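Local atomic coordinates of Pbp related beta-lactamase (Pyrococcus abyssi, PDB entry 2QMI), a protein that probably hydrolyses peptides as a self-compartmentalizing octameric serine peptidase of the penicillin-binding protein and beta-lactamase family. Residues R17-I22 against E327-Y332; E85-I90 against G169-K174; E156-L161 against S270-P275; E297-H302 against G314-K319. All coordinates share one frame; numbering follows the deposited sequence.

Contact 1: R17-I22 against E327-Y332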
# COMPACT_ATOMS: atom_id res chain seq x y z
N ARG A 17 -6.13 -7.50 -30.21
CA ARG A 17 -5.34 -8.40 -29.37
C ARG A 17 -3.93 -7.87 -29.11
O ARG A 17 -3.07 -8.58 -28.58
CB ARG A 17 -5.29 -9.79 -30.03
CG ARG A 17 -6.67 -10.39 -30.35
CD ARG A 17 -7.41 -10.85 -29.08
NE ARG A 17 -6.87 -12.11 -28.57
CZ ARG A 17 -7.33 -13.31 -28.90
NH1 ARG A 17 -6.77 -14.41 -28.41
NH2 ARG A 17 -8.39 -13.42 -29.71
N LYS A 18 -3.71 -6.61 -29.50
CA LYS A 18 -2.42 -5.95 -29.34
C LYS A 18 -1.23 -6.74 -29.88
O LYS A 18 -0.31 -7.08 -29.14
CB LYS A 18 -2.17 -5.58 -27.88
CG LYS A 18 -1.05 -4.55 -27.71
CD LYS A 18 -1.15 -3.75 -26.42
CE LYS A 18 -0.21 -2.55 -26.46
NZ LYS A 18 -0.25 -1.70 -25.24
N VAL A 19 -1.26 -7.04 -31.18
CA VAL A 19 -0.16 -7.78 -31.81
C VAL A 19 0.74 -6.76 -32.52
O VAL A 19 0.26 -5.90 -33.25
CB VAL A 19 -0.69 -8.80 -32.86
CG1 VAL A 19 0.47 -9.63 -33.40
CG2 VAL A 19 -1.74 -9.71 -32.22
N PRO A 20 2.06 -6.84 -32.29
CA PRO A 20 3.05 -5.93 -32.90
C PRO A 20 3.13 -5.98 -34.43
O PRO A 20 2.95 -4.97 -35.10
CB PRO A 20 4.37 -6.36 -32.25
CG PRO A 20 3.93 -7.05 -30.96
CD PRO A 20 2.73 -7.82 -31.42
N GLY A 21 3.43 -7.16 -34.97
CA GLY A 21 3.56 -7.32 -36.41
C GLY A 21 3.19 -8.72 -36.86
O GLY A 21 3.15 -9.64 -36.06
N ILE A 22 2.92 -8.86 -38.16
CA ILE A 22 2.53 -10.14 -38.76
C ILE A 22 2.93 -10.22 -40.23
O ILE A 22 2.92 -9.22 -40.95
CB ILE A 22 0.99 -10.35 -38.66
CG1 ILE A 22 0.61 -10.86 -37.28
CG2 ILE A 22 0.52 -11.30 -39.76
CD1 ILE A 22 -0.89 -11.08 -37.08
N GLU A 327 4.11 -14.56 -36.70
CA GLU A 327 3.73 -13.50 -35.78
C GLU A 327 4.75 -13.17 -34.70
O GLU A 327 5.39 -14.05 -34.12
CB GLU A 327 2.39 -13.85 -35.13
CG GLU A 327 1.75 -12.72 -34.35
CD GLU A 327 0.43 -13.12 -33.73
OE1 GLU A 327 -0.40 -13.72 -34.46
OE2 GLU A 327 0.21 -12.83 -32.53
N ASN A 328 4.85 -11.87 -34.42
CA ASN A 328 5.75 -11.25 -33.45
C ASN A 328 5.36 -11.42 -31.98
O ASN A 328 5.86 -10.69 -31.13
CB ASN A 328 5.83 -9.75 -33.76
CG ASN A 328 7.24 -9.27 -33.87
OD1 ASN A 328 8.16 -10.08 -33.90
ND2 ASN A 328 7.43 -7.95 -33.94
N SER A 329 4.47 -12.35 -31.69
CA SER A 329 4.00 -12.60 -30.33
C SER A 329 2.95 -13.71 -30.38
O SER A 329 2.87 -14.44 -31.37
CB SER A 329 3.39 -11.33 -29.72
OG SER A 329 2.31 -10.85 -30.51
N SER A 330 2.16 -13.84 -29.32
CA SER A 330 1.10 -14.85 -29.30
C SER A 330 -0.24 -14.18 -29.01
O SER A 330 -1.11 -14.78 -28.38
CB SER A 330 1.39 -15.93 -28.25
OG SER A 330 1.22 -15.41 -26.95
N GLY A 331 -0.38 -12.94 -29.46
CA GLY A 331 -1.60 -12.19 -29.24
C GLY A 331 -2.82 -12.77 -29.93
O GLY A 331 -3.93 -12.73 -29.39
N TYR A 332 -2.64 -13.27 -31.15
CA TYR A 332 -3.73 -13.87 -31.91
C TYR A 332 -3.20 -15.09 -32.67
O TYR A 332 -2.20 -15.01 -33.38
CB TYR A 332 -4.32 -12.86 -32.88
CG TYR A 332 -5.63 -13.31 -33.46
CD1 TYR A 332 -6.77 -13.44 -32.66
CD2 TYR A 332 -5.74 -13.66 -34.80
CE1 TYR A 332 -7.97 -13.91 -33.18
CE2 TYR A 332 -6.93 -14.12 -35.34
CZ TYR A 332 -8.05 -14.25 -34.53
OH TYR A 332 -9.22 -14.75 -35.06
O HOH W 1 -3.76 -10.67 -26.86
O HOH W 2 0.21 -9.76 -28.65
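Val19 and Glu327 cross at about a right angle where the first strand of the beta-lactamase-type antiparallel sheet, 21-28, meets the loop leaving strand 321-327. Followed from CB to its tip, Glu327 changes partners atom by atom. CB lies 4.1 Å from Ile22 CG1, in a non-hydrogen-bonded antiparallel pair whose side chains share a face of the sheet. CG, anti to the backbone N (chi1 -169°), meets both Ile22 CG1 and Val19 CG1. CD faces the same two residues, and the carboxylate then divides: OE1 lies nearest Ile22 CD1, while OE2 touches Val19 CG1 at 3.3 Å and, through its syn lone pair, accepts the backbone N-H of Tyr332 in a nearly straight bond. The buried carboxylate thus packs on aliphatic carbons while one oxygen holds a backbone N-H of its own loop. Farther along, Pro20 CD packs on Ser329 OG at 3.2 Å, and Asn328 N donates to Gly21 O, extending the sheet pairing by one bond. Helix 3-16 ends in a Schellman motif with Lys18 as C-prime, and Val19 and Ile22 pack back on its Met14; Val19 O accepts a bond from Trp130 of a neighbouring subunit. At the outer end Arg17 and Tyr332 set guanidinium and ring planes 89° apart, with Tyr332 CD1 over one guanidinium face and Arg17 NH2 at the ring edge, 3.4 Å from CD1.

Contact 2: E85-I90 against G169-K174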
# COMPACT_ATOMS: atom_id res chain seq x y z
N GLU A 85 16.40 -47.24 -29.04
CA GLU A 85 17.60 -47.70 -28.34
C GLU A 85 18.71 -48.08 -29.33
O GLU A 85 19.89 -48.17 -28.96
CB GLU A 85 17.28 -48.91 -27.44
CG GLU A 85 16.21 -48.66 -26.39
CD GLU A 85 16.06 -49.82 -25.40
OE1 GLU A 85 16.25 -50.99 -25.82
OE2 GLU A 85 15.74 -49.55 -24.21
N LYS A 86 18.35 -48.31 -30.59
CA LYS A 86 19.36 -48.65 -31.59
C LYS A 86 20.25 -47.46 -31.94
O LYS A 86 21.35 -47.63 -32.46
CB LYS A 86 18.70 -49.18 -32.86
CG LYS A 86 19.58 -49.04 -34.10
CD LYS A 86 18.96 -49.66 -35.34
CE LYS A 86 19.12 -51.17 -35.32
NZ LYS A 86 18.85 -51.75 -36.67
N PHE A 87 19.77 -46.25 -31.65
CA PHE A 87 20.51 -45.03 -31.99
C PHE A 87 20.82 -44.13 -30.79
O PHE A 87 21.73 -43.29 -30.86
CB PHE A 87 19.70 -44.21 -32.99
CG PHE A 87 19.13 -45.02 -34.12
CD1 PHE A 87 19.91 -45.36 -35.22
CD2 PHE A 87 17.82 -45.47 -34.06
CE1 PHE A 87 19.39 -46.13 -36.25
CE2 PHE A 87 17.28 -46.25 -35.09
CZ PHE A 87 18.08 -46.58 -36.19
N VAL A 88 20.08 -44.29 -29.70
CA VAL A 88 20.28 -43.45 -28.53
C VAL A 88 20.49 -44.27 -27.28
O VAL A 88 19.75 -45.22 -27.01
CB VAL A 88 19.08 -42.49 -28.32
CG1 VAL A 88 19.37 -41.52 -27.18
CG2 VAL A 88 18.79 -41.73 -29.62
N ASN A 89 21.51 -43.90 -26.50
CA ASN A 89 21.80 -44.60 -25.26
C ASN A 89 20.88 -44.08 -24.17
O ASN A 89 21.28 -43.28 -23.32
CB ASN A 89 23.27 -44.41 -24.85
CG ASN A 89 23.58 -45.05 -23.51
OD1 ASN A 89 22.96 -46.03 -23.11
ND2 ASN A 89 24.56 -44.49 -22.80
N ILE A 90 19.63 -44.52 -24.22
CA ILE A 90 18.63 -44.13 -23.24
C ILE A 90 17.68 -45.32 -23.15
O ILE A 90 17.60 -46.12 -24.08
CB ILE A 90 17.85 -42.88 -23.68
CG1 ILE A 90 16.92 -42.42 -22.54
CG2 ILE A 90 17.06 -43.16 -24.94
CD1 ILE A 90 16.16 -41.15 -22.84
N GLY A 169 16.03 -35.75 -33.47
CA GLY A 169 17.15 -34.93 -33.91
C GLY A 169 18.47 -35.65 -33.67
O GLY A 169 19.41 -35.53 -34.46
N LYS A 170 18.54 -36.40 -32.58
CA LYS A 170 19.73 -37.15 -32.21
C LYS A 170 19.88 -38.38 -33.12
O LYS A 170 20.99 -38.78 -33.47
CB LYS A 170 19.65 -37.59 -30.75
CG LYS A 170 20.91 -38.29 -30.22
CD LYS A 170 22.14 -37.45 -30.51
CE LYS A 170 22.06 -36.09 -29.85
NZ LYS A 170 23.16 -35.19 -30.33
N ILE A 171 18.75 -38.98 -33.48
CA ILE A 171 18.76 -40.14 -34.36
C ILE A 171 19.31 -39.71 -35.72
O ILE A 171 20.08 -40.43 -36.36
CB ILE A 171 17.34 -40.72 -34.52
CG1 ILE A 171 16.93 -41.39 -33.21
CG2 ILE A 171 17.28 -41.70 -35.68
CD1 ILE A 171 15.56 -42.00 -33.22
N ILE A 172 18.94 -38.51 -36.15
CA ILE A 172 19.40 -37.97 -37.42
C ILE A 172 20.92 -37.82 -37.42
O ILE A 172 21.58 -38.15 -38.40
CB ILE A 172 18.74 -36.61 -37.71
CG1 ILE A 172 17.27 -36.84 -38.09
CG2 ILE A 172 19.52 -35.85 -38.78
CD1 ILE A 172 16.48 -35.57 -38.34
N GLU A 173 21.47 -37.33 -36.32
CA GLU A 173 22.92 -37.16 -36.23
C GLU A 173 23.59 -38.53 -36.18
O GLU A 173 24.62 -38.77 -36.82
CB GLU A 173 23.29 -36.35 -34.98
CG GLU A 173 22.54 -35.03 -34.84
CD GLU A 173 23.16 -34.11 -33.81
OE1 GLU A 173 23.59 -34.62 -32.74
OE2 GLU A 173 23.21 -32.89 -34.05
N LYS A 174 23.00 -39.44 -35.40
CA LYS A 174 23.54 -40.78 -35.25
C LYS A 174 23.66 -41.47 -36.61
O LYS A 174 24.67 -42.10 -36.91
CB LYS A 174 22.64 -41.60 -34.32
CG LYS A 174 23.01 -43.09 -34.26
CD LYS A 174 24.37 -43.30 -33.62
CE LYS A 174 24.78 -44.77 -33.68
NZ LYS A 174 26.13 -44.97 -33.06
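Phe87 lays one face of its ring against Ile171, whose CG2 stands 4.0 Å above the ring plane and is offset toward the rim. This is a loop-on-helix contact of the beta-lactamase-type domain: the irregular segment 85-90, between helices 61-74 and 101-105, rests on helix 162-176. Ile171 and Lys174, one turn apart along the helix, receive the aromatic residue from two directions. The ring turns a face to the isoleucine, whereas CG of Lys174 comes to its edge, near the ring plane. Phe87 CB sits in the angle between them, 3.7 Å from Lys174 CG and 4.0 Å from Ile171 CG1. Chi1 of Lys174 (172°) sets CG anti to the backbone N, at the ring edge; the side chain crosses the phenylalanine at about a right angle, and CG also approaches Phe87 O at 3.6 Å. The opposite face of the ring is taken by its own neighbour, Lys86, with CG over the ring centre. Aliphatic carbons on both faces probably limit how the ring can turn, and Leu78 touches both Phe87 and Ile171 to continue the apolar patch. Beside it, Val88 CG2 reaches Ile171 CG1 and Lys170 CG. Lys170 offers CG here; its chain bends at chi2 and chi3, and the amine lies away, in salt bridges with Glu173 and Glu137. In the first, NZ meets Glu173 OE1 on the syn side, 32° out of the carboxylate plane, at 2.5 Å, an unusually short distance whose exact value should not be pressed.

Contact 3: E156-L161 against S270-P275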
# COMPACT_ATOMS: atom_id res chain seq x y z
N GLU A 156 -0.52 -46.71 -28.32
CA GLU A 156 -1.91 -46.75 -27.86
C GLU A 156 -2.52 -45.36 -27.66
O GLU A 156 -3.72 -45.19 -27.87
CB GLU A 156 -2.03 -47.56 -26.56
CG GLU A 156 -1.51 -49.00 -26.67
CD GLU A 156 -1.88 -49.88 -25.48
OE1 GLU A 156 -1.88 -49.38 -24.33
OE2 GLU A 156 -2.17 -51.09 -25.69
N ARG A 157 -1.72 -44.37 -27.28
CA ARG A 157 -2.25 -43.02 -27.06
C ARG A 157 -1.38 -41.87 -27.55
O ARG A 157 -0.17 -42.02 -27.74
CB ARG A 157 -2.57 -42.81 -25.57
CG ARG A 157 -3.80 -43.57 -25.09
CD ARG A 157 -4.11 -43.31 -23.64
NE ARG A 157 -4.44 -41.92 -23.37
CZ ARG A 157 -4.85 -41.47 -22.18
NH1 ARG A 157 -4.97 -42.32 -21.16
NH2 ARG A 157 -5.12 -40.18 -22.00
N PHE A 158 -2.01 -40.72 -27.74
CA PHE A 158 -1.33 -39.52 -28.22
C PHE A 158 -1.05 -38.51 -27.11
O PHE A 158 -1.96 -38.07 -26.42
CB PHE A 158 -2.18 -38.86 -29.32
CG PHE A 158 -1.56 -37.61 -29.90
CD1 PHE A 158 -0.62 -37.68 -30.92
CD2 PHE A 158 -1.91 -36.35 -29.41
CE1 PHE A 158 -0.04 -36.53 -31.45
CE2 PHE A 158 -1.33 -35.18 -29.94
CZ PHE A 158 -0.39 -35.28 -30.96
N PHE A 159 0.22 -38.17 -26.93
CA PHE A 159 0.64 -37.18 -25.95
C PHE A 159 1.69 -36.36 -26.68
O PHE A 159 2.74 -36.88 -27.05
CB PHE A 159 1.27 -37.84 -24.71
CG PHE A 159 0.29 -38.57 -23.82
CD1 PHE A 159 -0.67 -37.87 -23.09
CD2 PHE A 159 0.34 -39.96 -23.71
CE1 PHE A 159 -1.56 -38.54 -22.27
CE2 PHE A 159 -0.56 -40.64 -22.87
CZ PHE A 159 -1.51 -39.93 -22.16
N TYR A 160 1.42 -35.08 -26.91
CA TYR A 160 2.37 -34.21 -27.59
C TYR A 160 3.64 -34.15 -26.75
O TYR A 160 3.63 -33.63 -25.63
CB TYR A 160 1.79 -32.82 -27.78
CG TYR A 160 2.54 -31.95 -28.76
CD1 TYR A 160 2.46 -32.18 -30.13
CD2 TYR A 160 3.30 -30.87 -28.32
CE1 TYR A 160 3.12 -31.37 -31.04
CE2 TYR A 160 3.97 -30.05 -29.22
CZ TYR A 160 3.88 -30.30 -30.57
OH TYR A 160 4.53 -29.47 -31.46
N LEU A 161 4.73 -34.69 -27.29
CA LEU A 161 6.00 -34.74 -26.57
C LEU A 161 7.13 -34.06 -27.35
O LEU A 161 7.62 -34.62 -28.33
CB LEU A 161 6.36 -36.19 -26.31
CG LEU A 161 7.64 -36.50 -25.53
CD1 LEU A 161 7.51 -35.99 -24.10
CD2 LEU A 161 7.89 -38.00 -25.54
N SER A 270 -2.94 -39.85 -41.46
CA SER A 270 -3.35 -39.79 -40.07
C SER A 270 -3.17 -41.16 -39.41
O SER A 270 -3.93 -42.09 -39.68
CB SER A 270 -4.81 -39.34 -39.96
OG SER A 270 -5.18 -39.13 -38.61
N TYR A 271 -2.15 -41.27 -38.56
CA TYR A 271 -1.86 -42.52 -37.86
C TYR A 271 -2.56 -42.59 -36.51
O TYR A 271 -2.79 -43.67 -35.98
CB TYR A 271 -0.35 -42.68 -37.64
CG TYR A 271 0.43 -42.70 -38.92
CD1 TYR A 271 0.47 -43.85 -39.72
CD2 TYR A 271 1.09 -41.56 -39.37
CE1 TYR A 271 1.15 -43.85 -40.94
CE2 TYR A 271 1.77 -41.55 -40.59
CZ TYR A 271 1.79 -42.70 -41.37
OH TYR A 271 2.46 -42.67 -42.56
N ILE A 272 -2.89 -41.44 -35.95
CA ILE A 272 -3.54 -41.43 -34.65
C ILE A 272 -4.39 -40.18 -34.43
O ILE A 272 -4.10 -39.11 -34.96
CB ILE A 272 -2.46 -41.56 -33.52
CG1 ILE A 272 -3.14 -41.87 -32.19
CG2 ILE A 272 -1.63 -40.27 -33.44
CD1 ILE A 272 -2.16 -42.06 -31.03
N LYS A 273 -5.45 -40.33 -33.64
CA LYS A 273 -6.36 -39.23 -33.35
C LYS A 273 -5.78 -38.29 -32.28
O LYS A 273 -5.14 -38.74 -31.33
CB LYS A 273 -7.71 -39.80 -32.87
CG LYS A 273 -8.87 -38.81 -32.80
CD LYS A 273 -10.09 -39.44 -32.12
CE LYS A 273 -11.30 -38.50 -32.06
NZ LYS A 273 -11.06 -37.29 -31.21
N VAL A 274 -6.00 -36.99 -32.45
CA VAL A 274 -5.50 -36.00 -31.51
C VAL A 274 -6.66 -35.37 -30.73
O VAL A 274 -7.80 -35.39 -31.19
CB VAL A 274 -4.73 -34.89 -32.24
CG1 VAL A 274 -3.53 -35.48 -32.95
CG2 VAL A 274 -5.65 -34.18 -33.23
N PRO A 275 -6.38 -34.81 -29.54
CA PRO A 275 -7.41 -34.17 -28.69
C PRO A 275 -7.99 -32.92 -29.37
O PRO A 275 -9.20 -32.75 -29.45
CB PRO A 275 -6.64 -33.81 -27.41
CG PRO A 275 -5.50 -34.81 -27.38
CD PRO A 275 -5.08 -34.86 -28.83
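At the rim of what is probably the active site of this penicillin-binding protein homologue, the loop 156-161 meets the outermost strand of the large antiparallel sheet, 272-273. The loop carries Tyr160, whose hydroxyl is hydrogen-bonded to Ser59 and Lys62, a set consistent with the SxxK serine and lysine and the family tyrosine. Two residues earlier, Phe158 makes the contact. Its CG is anti to the backbone N (chi1 -180°), and the ring lies alongside Val274, the two side chains pointing the same way. Val274 CG1 stands 3.7 Å from the ring centroid, only 12° off the normal, a CH-pi contact over the middle of the face. Pro275 crosses at about a right angle, its CD 3.6 Å from Phe158 CD2. On the other flank, Ile272 divides its work: CG2 approaches Phe158 CD1 at 3.8 Å, while CD1 reaches back to Phe158 CB and to the backbone between Arg157 and Phe158. Lys273 points away, but its carbonyl O comes within 3.6 Å of Phe158 CB. Tyr284, on the adjoining strand 283-284, meets the Phe158 ring, packs on Ile272 and Val274, and pairs with Tyr271 and Ile272 in a classic beta bulge; His107 also meets the Phe158 ring. A neighbouring subunit packs on the loop at Arg157, Phe159 and Tyr160. Carbon-to-carbon packing dominates, so the two segments are matched by shape and dispersion rather than by directed bonds; the loop has its backbone bond elsewhere, between Phe159 and His107.

Contact 4: E297-H302 against G314-K319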
# COMPACT_ATOMS: atom_id res chain seq x y z
N GLU A 297 -12.69 -30.15 -47.32
CA GLU A 297 -11.36 -30.42 -47.87
C GLU A 297 -10.46 -31.11 -46.84
O GLU A 297 -10.76 -31.13 -45.64
CB GLU A 297 -10.69 -29.11 -48.29
CG GLU A 297 -11.47 -28.26 -49.27
CD GLU A 297 -11.67 -28.94 -50.62
OE1 GLU A 297 -10.80 -29.75 -51.02
OE2 GLU A 297 -12.69 -28.65 -51.27
N LYS A 298 -9.36 -31.69 -47.32
CA LYS A 298 -8.40 -32.33 -46.43
C LYS A 298 -7.28 -31.31 -46.21
O LYS A 298 -6.56 -30.96 -47.15
CB LYS A 298 -7.81 -33.60 -47.04
CG LYS A 298 -6.93 -34.37 -46.06
CD LYS A 298 -6.04 -35.41 -46.74
CE LYS A 298 -5.23 -36.18 -45.71
NZ LYS A 298 -4.26 -37.13 -46.33
N LEU A 299 -7.15 -30.82 -44.98
CA LEU A 299 -6.13 -29.83 -44.64
C LEU A 299 -4.91 -30.44 -43.95
O LEU A 299 -5.01 -31.38 -43.16
CB LEU A 299 -6.74 -28.76 -43.73
CG LEU A 299 -5.82 -27.65 -43.19
CD1 LEU A 299 -5.39 -26.74 -44.32
CD2 LEU A 299 -6.57 -26.84 -42.13
N VAL A 300 -3.74 -29.90 -44.25
CA VAL A 300 -2.50 -30.37 -43.64
C VAL A 300 -1.73 -29.15 -43.16
O VAL A 300 -1.51 -28.22 -43.93
CB VAL A 300 -1.64 -31.18 -44.64
CG1 VAL A 300 -0.36 -31.64 -43.97
CG2 VAL A 300 -2.42 -32.39 -45.14
N GLY A 301 -1.34 -29.16 -41.89
CA GLY A 301 -0.61 -28.02 -41.36
C GLY A 301 -0.09 -28.28 -39.96
O GLY A 301 -0.27 -29.37 -39.40
N HIS A 302 0.57 -27.28 -39.38
CA HIS A 302 1.12 -27.38 -38.05
C HIS A 302 1.42 -25.98 -37.55
O HIS A 302 1.88 -25.12 -38.31
CB HIS A 302 2.42 -28.21 -38.06
CG HIS A 302 2.75 -28.84 -36.75
ND1 HIS A 302 3.09 -28.10 -35.64
CD2 HIS A 302 2.74 -30.13 -36.35
CE1 HIS A 302 3.27 -28.91 -34.61
NE2 HIS A 302 3.06 -30.15 -35.01
N GLY A 314 0.03 -24.22 -43.64
CA GLY A 314 -0.99 -25.18 -43.99
C GLY A 314 -1.20 -25.18 -45.49
O GLY A 314 -0.94 -24.19 -46.16
N TYR A 315 -1.67 -26.30 -46.01
CA TYR A 315 -1.91 -26.42 -47.44
C TYR A 315 -2.97 -27.49 -47.72
O TYR A 315 -3.20 -28.39 -46.92
CB TYR A 315 -0.61 -26.76 -48.18
CG TYR A 315 0.02 -28.09 -47.78
CD1 TYR A 315 0.67 -28.26 -46.55
CD2 TYR A 315 -0.06 -29.20 -48.63
CE1 TYR A 315 1.22 -29.49 -46.18
CE2 TYR A 315 0.48 -30.43 -48.27
CZ TYR A 315 1.12 -30.57 -47.04
OH TYR A 315 1.63 -31.80 -46.69
N ILE A 316 -3.61 -27.36 -48.87
CA ILE A 316 -4.63 -28.31 -49.28
C ILE A 316 -4.23 -28.79 -50.67
O ILE A 316 -4.57 -28.16 -51.68
CB ILE A 316 -6.02 -27.64 -49.31
CG1 ILE A 316 -6.35 -27.13 -47.90
CG2 ILE A 316 -7.08 -28.63 -49.80
CD1 ILE A 316 -7.69 -26.43 -47.76
N PRO A 317 -3.47 -29.90 -50.74
CA PRO A 317 -2.97 -30.51 -51.98
C PRO A 317 -4.04 -30.64 -53.05
O PRO A 317 -3.78 -30.36 -54.22
CB PRO A 317 -2.47 -31.87 -51.51
CG PRO A 317 -2.01 -31.60 -50.14
CD PRO A 317 -3.13 -30.75 -49.59
N GLU A 318 -5.23 -31.07 -52.65
CA GLU A 318 -6.34 -31.22 -53.58
C GLU A 318 -6.63 -29.97 -54.40
O GLU A 318 -6.83 -30.04 -55.61
CB GLU A 318 -7.62 -31.61 -52.83
CG GLU A 318 -7.74 -33.10 -52.51
CD GLU A 318 -8.07 -33.93 -53.73
OE1 GLU A 318 -8.32 -35.15 -53.57
OE2 GLU A 318 -8.09 -33.37 -54.86
N LYS A 319 -6.65 -28.82 -53.73
CA LYS A 319 -6.93 -27.55 -54.39
C LYS A 319 -5.66 -26.78 -54.70
O LYS A 319 -5.70 -25.67 -55.23
CB LYS A 319 -7.84 -26.69 -53.49
CG LYS A 319 -9.27 -27.20 -53.37
CD LYS A 319 -10.03 -27.07 -54.69
CE LYS A 319 -11.46 -27.62 -54.59
NZ LYS A 319 -11.47 -29.10 -54.33
O HOH W 3 -6.24 -32.08 -49.95
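Val300 and Tyr315 form a hydrogen-bonded antiparallel pair in the hairpin of strands 297-305 and 310-316, inside the main sheet of the beta-lactamase-type domain. Their side chains lie side by side on one face of it. Tyr315 places CG between its backbone N and carbonyl carbon (chi1 62°), the crowded position, which sets CG on the side of the neighbouring strand, where the ring lies beside Val300. Val300 CB then stands over one ring face, offset toward the rim, in a CH-pi contact, and CG1 comes 3.4 Å from the hydroxyl oxygen. That hydroxyl is hydrogen-bonded to Glu268. In the backbone, Tyr315 N donates to Val300 O at 2.8 Å and Val300 N to Tyr315 O at 3.1 Å. The next pair, Gly301 and Gly314, has no side chains, and its CA atoms come within 3.9 Å. Gly314 CA also makes a C-H contact with Val300 O, 3.1 Å away. Farther along the strands, Leu299 CD1 meets Ile316 CG1 at 3.7 Å, while Ile316 CG2 lies against Glu297 CB. Where the strands part, a water bridges Lys298 O and Glu318 N. Beyond it Glu297, bent at chi2 (-64°), crosses Lys319 at about a right angle, with Lys319 NZ 3.3 Å from Glu297 OE2. The ammonium is about equally far from both carboxylate oxygens, in weak bonds, so the pair is probably held by charge attraction more than by a directed bond, at the end of a hairpin whose register is set by the backbone pair.

Contact 1 is the buried member, contacts 2 and 4 are partly buried, and contact 3 lies at the surface. Contacts 1, 3 and 4 reach the same antiparallel sheet at different strands; contact 2 joins a loop to a helix, on the opposite side of the chain's centre from contact 1. Chemistry follows place: contact 1 sinks a carboxylate, contact 4 combines backbone pairing with a weakly bonded salt bridge at its end, and contacts 2 and 3 rely on a phenylalanine against aliphatic carbons. Contacts 3 and 4 touch, Tyr160 OH lying 3.4 Å from His302 CE1, consistent with both bordering the probable active site; the nearest atoms of contacts 1 and 2 are about 24 Å apart.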